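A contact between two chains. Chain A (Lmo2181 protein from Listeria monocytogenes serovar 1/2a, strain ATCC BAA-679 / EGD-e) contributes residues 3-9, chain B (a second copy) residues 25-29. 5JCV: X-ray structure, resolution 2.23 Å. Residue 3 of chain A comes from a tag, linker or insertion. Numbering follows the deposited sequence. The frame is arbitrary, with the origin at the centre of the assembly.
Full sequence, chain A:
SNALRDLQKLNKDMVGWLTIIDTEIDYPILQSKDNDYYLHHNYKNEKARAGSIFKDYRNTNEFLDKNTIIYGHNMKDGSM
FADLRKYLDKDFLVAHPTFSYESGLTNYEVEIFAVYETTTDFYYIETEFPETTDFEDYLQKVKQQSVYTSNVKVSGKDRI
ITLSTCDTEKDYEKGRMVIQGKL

Chain A 3-9: ALRDLQK
Chain B (25-29) IDYPI

The first turns of a helix in chain A, residues 4-9, lie against a strand of chain B, residues 26-29, with the two axes 9.0 Å apart at closest approach and their N-to-C directions 45° apart. Register is set by Leu4(A) beside Tyr27(B), with CA to CA 7.9 Å, and by Gln8(A) beside Pro28(B), with CA to CA 7.2 Å. The contact is small, burying 218 Å² summed over both sides.

The helical backbone has phi between -86° and -52° and psi between -54° and -22°. Its backbone hydrogen bonds step back four residues: Gln8(A) N to Leu4(A) O at 3.1 Å, Lys9(A) N to Arg5(A) O at 3.2 Å, and a weak one from Leu7(A) N to Ala3(A) O at 3.4 Å, Ala3(A) being a tag residue. The strand is extended, with phi/psi of -156°/78° at Asp26(B), -140°/154° at Tyr27(B) and -69°/144° at Pro28(B).

Apolar packing involves Leu4(A), Leu7(A), Tyr27(B) and Pro28(B). Leu4(A) and Leu7(A), less than one helical turn apart, both direct CA-to-CB toward the strand. Leu4(A) adopts chi1 t with chi2 at 134°, between wells, which places CD1 4.2 Å from Tyr27(B) CD1 and 4.3 Å from Pro28(B) CD. The tyrosine, with chi1 m and chi2 -62°, points its CA-to-CB bond away from the helix; Leu4(A) CD1 lies oblique to its ring, and its hydroxyl is hydrogen-bonded elsewhere in the structure. Leu7(A), chi1 t and chi2 p, brings CD2 to 3.9 Å from Pro28(B) CG. Pro28(B), its ring C-gamma endo and its CA-to-CB bond toward the helix, is in contact with both leucines.

Two further contacts involve polar atoms. Leu4(A) CD2 approaches the backbone oxygen Asp26(B) O at 3.3 Å, a close carbon-to-oxygen approach. Gln8(A) and Asp26(B) both leave their backbones sideways, yet their ends come nearer the opposing stretch. With Gln8(A) at chi1 t, chi2 t and chi3 33°, and Asp26(B) at chi1 t and chi2 -4°, Gln8(A) OE1 lies 3.7 Å from Asp26(B) OD1. No hydrogen bond crosses between the stretches, and this carboxylate oxygen is satisfied elsewhere in the structure.

Charged side chains of the helix stay outside the contact. Arg5(A), chi1 p, directs its CA-to-CB bond away, while Asp6(A), chi1 m, and Lys9(A), chi1 -94°, are out of reach of the strand and form a long salt bridge along the helix, Lys9(A) NZ to Asp6(A) OD1 at 3.8 Å.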

# COMPACT_ATOMS: atom_id res chain seq x y z
N ALA A 3 -13.61 -1.86 -16.03
CA ALA A 3 -12.12 -1.75 -16.01
C ALA A 3 -11.57 -1.06 -14.75
O ALA A 3 -10.40 -1.17 -14.41
CB ALA A 3 -11.64 -1.01 -17.25
N LEU A 4 -12.43 -0.32 -14.06
CA LEU A 4 -12.07 0.25 -12.78
C LEU A 4 -12.34 -0.75 -11.65
O LEU A 4 -11.76 -0.64 -10.57
CB LEU A 4 -12.83 1.55 -12.58
CG LEU A 4 -12.65 2.24 -11.24
CD1 LEU A 4 -12.40 3.73 -11.43
CD2 LEU A 4 -13.88 1.94 -10.39
N ARG A 5 -13.21 -1.72 -11.90
CA ARG A 5 -13.39 -2.87 -11.02
C ARG A 5 -12.07 -3.67 -10.94
O ARG A 5 -11.64 -4.11 -9.88
CB ARG A 5 -14.54 -3.75 -11.53
CG ARG A 5 -14.22 -4.50 -12.83
CD ARG A 5 -15.40 -4.71 -13.76
NE ARG A 5 -14.97 -4.49 -15.14
CZ ARG A 5 -15.72 -4.73 -16.21
NH1 ARG A 5 -16.96 -5.22 -16.08
NH2 ARG A 5 -15.24 -4.49 -17.42
N ASP A 6 -11.41 -3.82 -12.09
CA ASP A 6 -10.15 -4.54 -12.14
C ASP A 6 -9.07 -3.71 -11.41
O ASP A 6 -8.25 -4.25 -10.70
CB ASP A 6 -9.77 -4.86 -13.60
CG ASP A 6 -10.75 -5.87 -14.28
OD1 ASP A 6 -11.38 -6.69 -13.56
OD2 ASP A 6 -10.89 -5.85 -15.53
N LEU A 7 -9.11 -2.39 -11.55
CA LEU A 7 -8.14 -1.54 -10.85
C LEU A 7 -8.25 -1.64 -9.32
O LEU A 7 -7.24 -1.69 -8.64
CB LEU A 7 -8.29 -0.08 -11.29
CG LEU A 7 -7.18 0.84 -10.79
CD1 LEU A 7 -5.87 0.40 -11.43
CD2 LEU A 7 -7.47 2.30 -11.09
N GLN A 8 -9.47 -1.65 -8.79
CA GLN A 8 -9.68 -1.85 -7.36
C GLN A 8 -9.13 -3.19 -6.87
O GLN A 8 -8.49 -3.24 -5.82
CB GLN A 8 -11.17 -1.72 -7.01
CG GLN A 8 -11.47 -1.94 -5.53
CD GLN A 8 -12.84 -1.48 -5.07
OE1 GLN A 8 -13.86 -1.53 -5.80
NE2 GLN A 8 -12.88 -1.02 -3.83
N LYS A 9 -9.38 -4.26 -7.63
CA LYS A 9 -8.80 -5.60 -7.41
C LYS A 9 -7.29 -5.53 -7.31
O LYS A 9 -6.69 -6.00 -6.35
CB LYS A 9 -9.11 -6.55 -8.59
CG LYS A 9 -10.34 -7.45 -8.44
CD LYS A 9 -10.33 -8.53 -9.54
CE LYS A 9 -11.69 -9.23 -9.70
NZ LYS A 9 -12.71 -8.37 -10.38
N ILE B 25 -18.67 7.90 -6.72
CA ILE B 25 -17.38 8.00 -6.00
C ILE B 25 -16.94 6.59 -5.59
O ILE B 25 -17.45 6.01 -4.61
CB ILE B 25 -17.45 8.89 -4.75
CG1 ILE B 25 -17.78 10.31 -5.19
CG2 ILE B 25 -16.09 8.87 -4.03
CD1 ILE B 25 -18.21 11.21 -4.06
N ASP B 26 -16.08 6.03 -6.42
CA ASP B 26 -15.58 4.67 -6.26
C ASP B 26 -14.26 4.72 -7.00
O ASP B 26 -14.19 4.37 -8.17
CB ASP B 26 -16.54 3.67 -6.89
CG ASP B 26 -16.14 2.20 -6.60
OD1 ASP B 26 -15.08 1.92 -5.97
OD2 ASP B 26 -16.93 1.33 -6.99
N TYR B 27 -13.23 5.29 -6.37
CA TYR B 27 -12.08 5.72 -7.09
C TYR B 27 -10.80 5.39 -6.32
O TYR B 27 -10.82 5.29 -5.08
CB TYR B 27 -12.12 7.23 -7.33
CG TYR B 27 -13.19 7.77 -8.28
CD1 TYR B 27 -13.21 7.39 -9.62
CD2 TYR B 27 -14.11 8.74 -7.86
CE1 TYR B 27 -14.15 7.92 -10.50
CE2 TYR B 27 -15.05 9.26 -8.73
CZ TYR B 27 -15.07 8.86 -10.06
OH TYR B 27 -16.02 9.36 -10.93
N PRO B 28 -9.69 5.23 -7.06
CA PRO B 28 -8.39 5.18 -6.45
C PRO B 28 -8.04 6.54 -5.90
O PRO B 28 -8.46 7.58 -6.45
CB PRO B 28 -7.48 4.79 -7.62
CG PRO B 28 -8.16 5.41 -8.80
CD PRO B 28 -9.60 5.09 -8.52
N ILE B 29 -7.35 6.53 -4.76
CA ILE B 29 -6.80 7.73 -4.17
C ILE B 29 -5.34 7.82 -4.52
O ILE B 29 -4.55 6.93 -4.15
CB ILE B 29 -6.90 7.73 -2.64
CG1 ILE B 29 -8.37 7.50 -2.24
CG2 ILE B 29 -6.34 9.03 -2.07
CD1 ILE B 29 -8.67 7.69 -0.78